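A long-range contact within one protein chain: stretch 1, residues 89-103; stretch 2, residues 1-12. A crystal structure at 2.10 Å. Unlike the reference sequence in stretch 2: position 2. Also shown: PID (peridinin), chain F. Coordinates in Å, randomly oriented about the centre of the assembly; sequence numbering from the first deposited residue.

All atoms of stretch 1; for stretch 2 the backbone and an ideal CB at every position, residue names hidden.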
# COMPACT_ATOMS: atom_id res chain seq x y z
N ASP A 89 -8.48 20.04 -0.62
CA ASP A 89 -7.72 18.84 -1.00
C ASP A 89 -8.42 17.56 -0.52
O ASP A 89 -8.42 16.55 -1.23
CB ASP A 89 -6.27 18.86 -0.44
CG ASP A 89 -5.42 19.99 -1.03
OD1 ASP A 89 -5.84 20.62 -2.02
OD2 ASP A 89 -4.31 20.25 -0.50
N PHE A 90 -9.03 17.65 0.68
CA PHE A 90 -9.78 16.56 1.28
C PHE A 90 -10.93 16.15 0.40
O PHE A 90 -11.07 14.99 0.05
CB PHE A 90 -10.35 16.95 2.64
CG PHE A 90 -10.99 15.79 3.39
CD1 PHE A 90 -10.20 14.81 3.99
CD2 PHE A 90 -12.40 15.71 3.51
CE1 PHE A 90 -10.78 13.75 4.73
CE2 PHE A 90 -13.00 14.67 4.24
CZ PHE A 90 -12.18 13.68 4.86
N ALA A 91 -11.80 17.12 0.08
CA ALA A 91 -12.95 16.83 -0.78
C ALA A 91 -12.50 16.27 -2.12
O ALA A 91 -13.17 15.38 -2.66
CB ALA A 91 -13.81 18.10 -0.99
N ALA A 92 -11.36 16.73 -2.66
CA ALA A 92 -10.86 16.21 -3.95
C ALA A 92 -10.35 14.76 -3.82
O ALA A 92 -10.40 13.98 -4.78
CB ALA A 92 -9.75 17.09 -4.50
N VAL A 93 -9.83 14.40 -2.65
CA VAL A 93 -9.36 13.02 -2.49
C VAL A 93 -10.57 12.08 -2.55
O VAL A 93 -10.53 11.04 -3.20
CB VAL A 93 -8.61 12.82 -1.15
CG1 VAL A 93 -8.48 11.30 -0.80
CG2 VAL A 93 -7.22 13.43 -1.28
N ASN A 94 -11.67 12.48 -1.90
CA ASN A 94 -12.84 11.64 -1.90
C ASN A 94 -13.52 11.51 -3.22
O ASN A 94 -14.09 10.45 -3.51
CB ASN A 94 -13.86 12.15 -0.88
CG ASN A 94 -13.38 11.95 0.54
OD1 ASN A 94 -12.66 10.97 0.81
ND2 ASN A 94 -13.75 12.87 1.44
N GLU A 95 -13.52 12.57 -4.01
CA GLU A 95 -14.19 12.48 -5.29
C GLU A 95 -13.37 11.64 -6.24
O GLU A 95 -13.93 10.85 -7.01
CB GLU A 95 -14.46 13.86 -5.88
CG GLU A 95 -14.94 13.80 -7.35
CD GLU A 95 -15.92 14.90 -7.71
OE1 GLU A 95 -15.77 16.06 -7.24
OE2 GLU A 95 -16.86 14.60 -8.48
N ALA A 96 -12.05 11.80 -6.21
CA ALA A 96 -11.19 10.97 -7.05
C ALA A 96 -11.38 9.47 -6.65
O ALA A 96 -11.58 8.62 -7.51
CB ALA A 96 -9.73 11.38 -6.88
N LEU A 97 -11.35 9.16 -5.35
CA LEU A 97 -11.56 7.76 -4.92
C LEU A 97 -12.95 7.26 -5.33
O LEU A 97 -13.12 6.09 -5.67
CB LEU A 97 -11.46 7.65 -3.38
CG LEU A 97 -10.05 7.68 -2.77
CD1 LEU A 97 -10.10 7.74 -1.27
CD2 LEU A 97 -9.32 6.43 -3.26
N ALA A 98 -13.95 8.13 -5.29
CA ALA A 98 -15.27 7.66 -5.63
C ALA A 98 -15.28 7.24 -7.08
O ALA A 98 -15.86 6.23 -7.44
CB ALA A 98 -16.36 8.78 -5.34
N ARG A 99 -14.62 8.03 -7.92
CA ARG A 99 -14.56 7.73 -9.34
C ARG A 99 -13.69 6.49 -9.59
O ARG A 99 -14.03 5.64 -10.41
CB ARG A 99 -14.07 8.98 -10.12
CG ARG A 99 -15.16 10.08 -10.09
CD ARG A 99 -14.90 11.31 -10.95
NE ARG A 99 -15.90 12.38 -10.70
CZ ARG A 99 -17.21 12.31 -10.95
NH1 ARG A 99 -17.79 11.23 -11.47
NH2 ARG A 99 -17.98 13.33 -10.64
N MET A 100 -12.60 6.36 -8.84
CA MET A 100 -11.78 5.19 -9.06
C MET A 100 -12.56 3.95 -8.62
O MET A 100 -12.44 2.88 -9.25
CB MET A 100 -10.47 5.32 -8.30
CG MET A 100 -9.54 4.10 -8.42
SD MET A 100 -8.20 4.31 -7.13
CE MET A 100 -9.01 3.53 -5.63
N ILE A 101 -13.34 4.04 -7.54
CA ILE A 101 -14.08 2.86 -7.10
C ILE A 101 -15.22 2.50 -8.08
O ILE A 101 -15.63 1.33 -8.20
CB ILE A 101 -14.64 3.03 -5.66
CG1 ILE A 101 -13.46 3.17 -4.70
CG2 ILE A 101 -15.55 1.84 -5.26
CD1 ILE A 101 -13.83 3.54 -3.36
N ALA A 102 -15.71 3.51 -8.79
CA ALA A 102 -16.77 3.28 -9.77
C ALA A 102 -16.23 2.39 -10.91
O ALA A 102 -16.97 1.71 -11.59
CB ALA A 102 -17.30 4.62 -10.31
N SER A 103 -14.92 2.40 -11.13
CA SER A 103 -14.38 1.56 -12.20
C SER A 103 -14.02 0.15 -11.73
O SER A 103 -13.62 -0.68 -12.52
CB SER A 103 -13.13 2.21 -12.80
OG SER A 103 -12.04 2.13 -11.88
N UNK A 1 -22.49 15.93 -11.13
CA UNK A 1 -23.28 14.67 -11.26
C UNK A 1 -23.55 14.03 -9.90
O UNK A 1 -23.10 14.53 -8.87
CB UNK A 1 -22.55 13.67 -12.15
N UNK A 2 -24.29 12.92 -9.92
CA UNK A 2 -24.63 12.21 -8.70
C UNK A 2 -23.42 11.96 -7.74
O UNK A 2 -23.52 12.20 -6.53
CB UNK A 2 -25.27 10.87 -9.08
N UNK A 3 -22.30 11.49 -8.29
CA UNK A 3 -21.10 11.18 -7.51
C UNK A 3 -20.55 12.44 -6.90
O UNK A 3 -20.31 12.52 -5.68
CB UNK A 3 -20.04 10.50 -8.37
N UNK A 4 -20.37 13.44 -7.75
CA UNK A 4 -19.84 14.72 -7.32
C UNK A 4 -20.66 15.28 -6.15
O UNK A 4 -20.10 15.69 -5.14
CB UNK A 4 -19.83 15.71 -8.49
N UNK A 5 -21.99 15.26 -6.27
CA UNK A 5 -22.78 15.81 -5.18
C UNK A 5 -22.72 14.93 -3.93
O UNK A 5 -22.63 15.43 -2.81
CB UNK A 5 -24.23 15.99 -5.63
N UNK A 6 -22.79 13.62 -4.10
CA UNK A 6 -22.77 12.76 -2.91
C UNK A 6 -21.39 12.85 -2.22
O UNK A 6 -21.30 12.91 -0.99
CB UNK A 6 -23.09 11.31 -3.29
N UNK A 7 -20.33 12.87 -3.02
CA UNK A 7 -19.00 12.98 -2.50
C UNK A 7 -18.89 14.30 -1.72
O UNK A 7 -18.22 14.38 -0.65
CB UNK A 7 -17.97 12.90 -3.63
N UNK A 8 -19.52 15.33 -2.25
CA UNK A 8 -19.46 16.62 -1.60
C UNK A 8 -20.10 16.48 -0.24
O UNK A 8 -19.55 16.94 0.78
CB UNK A 8 -20.15 17.70 -2.43
N UNK A 9 -21.26 15.83 -0.22
CA UNK A 9 -21.95 15.67 1.04
C UNK A 9 -21.10 14.81 1.99
O UNK A 9 -20.97 15.11 3.17
CB UNK A 9 -23.33 15.04 0.82
N UNK A 10 -20.49 13.74 1.48
CA UNK A 10 -19.69 12.89 2.34
C UNK A 10 -18.52 13.69 2.92
O UNK A 10 -18.20 13.61 4.13
CB UNK A 10 -19.18 11.67 1.57
N UNK A 11 -17.88 14.46 2.07
CA UNK A 11 -16.74 15.30 2.48
C UNK A 11 -17.13 16.24 3.61
O UNK A 11 -16.42 16.40 4.61
CB UNK A 11 -16.21 16.11 1.29
N UNK A 12 -18.26 16.90 3.43
CA UNK A 12 -18.76 17.80 4.46
C UNK A 12 -18.97 17.07 5.78
O UNK A 12 -18.65 17.57 6.85
CB UNK A 12 -20.07 18.45 4.01
C1 PID F . -20.43 -1.01 -2.25
C2 PID F . -21.48 -1.95 -2.86
C3 PID F . -20.94 -2.55 -4.17
C4 PID F . -20.67 -1.40 -5.14
C5 PID F . -19.54 -0.48 -4.69
C6 PID F . -19.50 -0.22 -3.17
C7 PID F . -18.90 0.98 -2.79
C8 PID F . -17.88 1.14 -1.85
C9 PID F . -17.28 2.36 -1.51
C10 PID F . -17.55 3.62 -2.04
C11 PID F . -16.25 2.52 -0.68
C12 PID F . -15.87 3.80 -0.67
C13 PID F . -14.81 4.33 0.07
C14 PID F . -14.38 5.66 0.11
C15 PID F . -13.29 6.00 0.92
C16 PID F . -12.73 7.27 1.04
C17 PID F . -11.62 7.50 1.86
C18 PID F . -11.03 8.76 1.96
C19 PID F . -9.92 9.05 2.75
C20 PID F . -9.38 10.33 2.74
C21 PID F . -8.25 10.75 3.44
C22 PID F . -7.80 12.07 3.31
C23 PID F . -6.73 12.50 3.92
C24 PID F . -5.61 12.89 4.48
C25 PID F . -4.25 12.72 3.79
C26 PID F . -3.35 11.89 4.71
C27 PID F . -3.29 12.44 6.14
C28 PID F . -4.68 12.63 6.76
C29 PID F . -5.59 13.50 5.88
C30 PID F . -1.26 11.48 6.93
C31 PID F . -0.49 10.53 7.86
CM1 PID F . -20.84 -0.44 -0.89
CM2 PID F . -19.70 0.83 -5.48
CM3 PID F . -18.23 -1.14 -5.15
CM4 PID F . -15.07 6.73 -0.74
CM5 PID F . -7.46 9.78 4.33
CM6 PID F . -4.38 11.96 2.47
CM7 PID F . -3.63 14.09 3.49
CM8 PID F . -7.00 13.54 6.48
O1 PID F . -19.05 -1.36 -2.41
O2 PID F . -21.91 -3.43 -4.75
O3 PID F . -18.42 3.89 -2.86
O4 PID F . -16.67 4.53 -1.51
O5 PID F . -5.04 14.82 5.77
O6 PID F . -2.62 11.46 6.95
O7 PID F . -0.65 12.29 6.25

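Helix 89-102 and the helix of positions 2-12 run at 135° between their N-to-C directions, axes 9.1 Å apart at closest approach, so position 1 lies near Arg99 and position 11 near Ala91.

Position 1 directs CA-to-CB toward stretch 1, its ideal CB 4.8 Å from Arg99 NH2. A guanidinium invites an acid; a short amide could also serve. It is Asp1: Arg99 NH2 donates to Asp1 OD1 at 2.9 Å and NH1 to Asp1 OD2 at 3.2 Å, a two-pronged salt bridge. Asp1 OD1 also accepts from the backbone N of position 4 at 2.8 Å.

Position 2 points away, with nothing of stretch 1 within 5.5 Å of its ideal CB, so almost any helix-compatible residue would suit. It is Ala2, which differs from the reference sequence.

Position 3 points toward stretch 1, its ideal CB 3.9 Å from Arg99 NH1 and 5.1 Å from Ala98 CB. The small Ala98 and Ala102 leave room for a medium apolar chain: Leu, Ile, Val or Met. Ile3 fills it, with CG2 3.7 Å from Ala98 CB and CD1 4.3 Å from Ala102 CB; CG2 also lies over one face of the Arg99 guanidinium.

Position 4 points sideways, and its ideal CB is already 3.2 Å from Glu95 OE2, favouring a small residue. Ala4 complies, while water 1 donates to both Ala4 O (2.9 Å) and Glu95 OE1 (3.0 Å).

Positions 5 and 6 have ideal CB atoms free of stretch 1 and set no evident demand; they are Asp5 and Ala6.

Position 7 points toward stretch 1, its ideal CB 4.1 Å from Glu95 CA. Such closeness suits Ala, Ser or Gly. In Ser7, chi1 is t and OG lies 3.3 Å from Glu95 N, but the angle is too poor for a hydrogen bond. OG instead bonds water 2 at 2.7 Å, and that water donates to Ala91 O at 2.5 Å.

Positions 8 and 9 offer no contact and would accept long polar chains; they are Lys8 and Arg9.

Position 10 points sideways, its ideal CB touching nothing of stretch 1, but a long chain could reach Asn94. Phe10 does: CD2 is 3.8 Å from Asn94 ND2, and its ring also neighbours the peridinin.

Position 11 has its ideal CB 3.9 Å from Ala91 CB and 4.1 Å from Asn94 ND2, suiting a small residue, ideally with an acceptor. Ser11 OG takes a weak hydrogen bond from Asn94 ND2 (3.3 Å), donates to Ser7 O (2.9 Å) and accepts from water 2 (2.6 Å).

Position 12 points away, with nothing of stretch 1 within 5.5 Å of its ideal CB, so polar or charged chains would suit as well as small ones; it is Asp12, which makes no contact.

Stretch 2 (1-12) DAIADASKRFSD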
# COMPACT_ATOMS: atom_id res chain seq x y z
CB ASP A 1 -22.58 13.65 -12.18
CG ASP A 1 -21.18 13.26 -11.70
OD1 ASP A 1 -20.84 13.57 -10.53
OD2 ASP A 1 -20.43 12.64 -12.50
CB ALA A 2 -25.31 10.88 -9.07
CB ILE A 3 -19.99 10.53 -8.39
CG1 ILE A 3 -20.37 9.08 -8.72
CG2 ILE A 3 -18.62 10.60 -7.68
CD1 ILE A 3 -19.22 8.28 -9.31
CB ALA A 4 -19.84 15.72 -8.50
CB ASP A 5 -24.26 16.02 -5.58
CG ASP A 5 -24.44 16.86 -6.87
OD1 ASP A 5 -23.55 17.69 -7.23
OD2 ASP A 5 -25.48 16.67 -7.53
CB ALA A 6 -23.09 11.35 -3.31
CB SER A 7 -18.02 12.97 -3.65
OG SER A 7 -16.69 12.93 -3.16
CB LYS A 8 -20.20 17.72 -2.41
CG LYS A 8 -20.12 19.09 -1.74
CD LYS A 8 -20.12 20.21 -2.76
CE LYS A 8 -19.93 21.57 -2.08
NZ LYS A 8 -19.96 22.69 -3.09
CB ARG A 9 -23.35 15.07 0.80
CG ARG A 9 -24.49 16.08 0.89
CD ARG A 9 -25.66 15.76 -0.01
NE ARG A 9 -25.60 16.53 -1.26
CZ ARG A 9 -26.44 16.42 -2.30
NH1 ARG A 9 -27.45 15.55 -2.28
NH2 ARG A 9 -26.27 17.19 -3.37
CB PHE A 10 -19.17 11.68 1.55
CG PHE A 10 -18.23 10.78 2.32
CD1 PHE A 10 -18.71 9.95 3.34
CD2 PHE A 10 -16.88 10.70 1.96
CE1 PHE A 10 -17.88 9.02 4.01
CE2 PHE A 10 -16.00 9.80 2.59
CZ PHE A 10 -16.50 8.92 3.63
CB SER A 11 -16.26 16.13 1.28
OG SER A 11 -15.68 15.30 0.29
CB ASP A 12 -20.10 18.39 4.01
CG ASP A 12 -19.94 19.44 2.96
OD1 ASP A 12 -18.86 20.07 3.01
OD2 ASP A 12 -20.86 19.66 2.11
O HOH W 1 -17.60 17.07 -5.05
O HOH W 2 -15.62 15.31 -2.33
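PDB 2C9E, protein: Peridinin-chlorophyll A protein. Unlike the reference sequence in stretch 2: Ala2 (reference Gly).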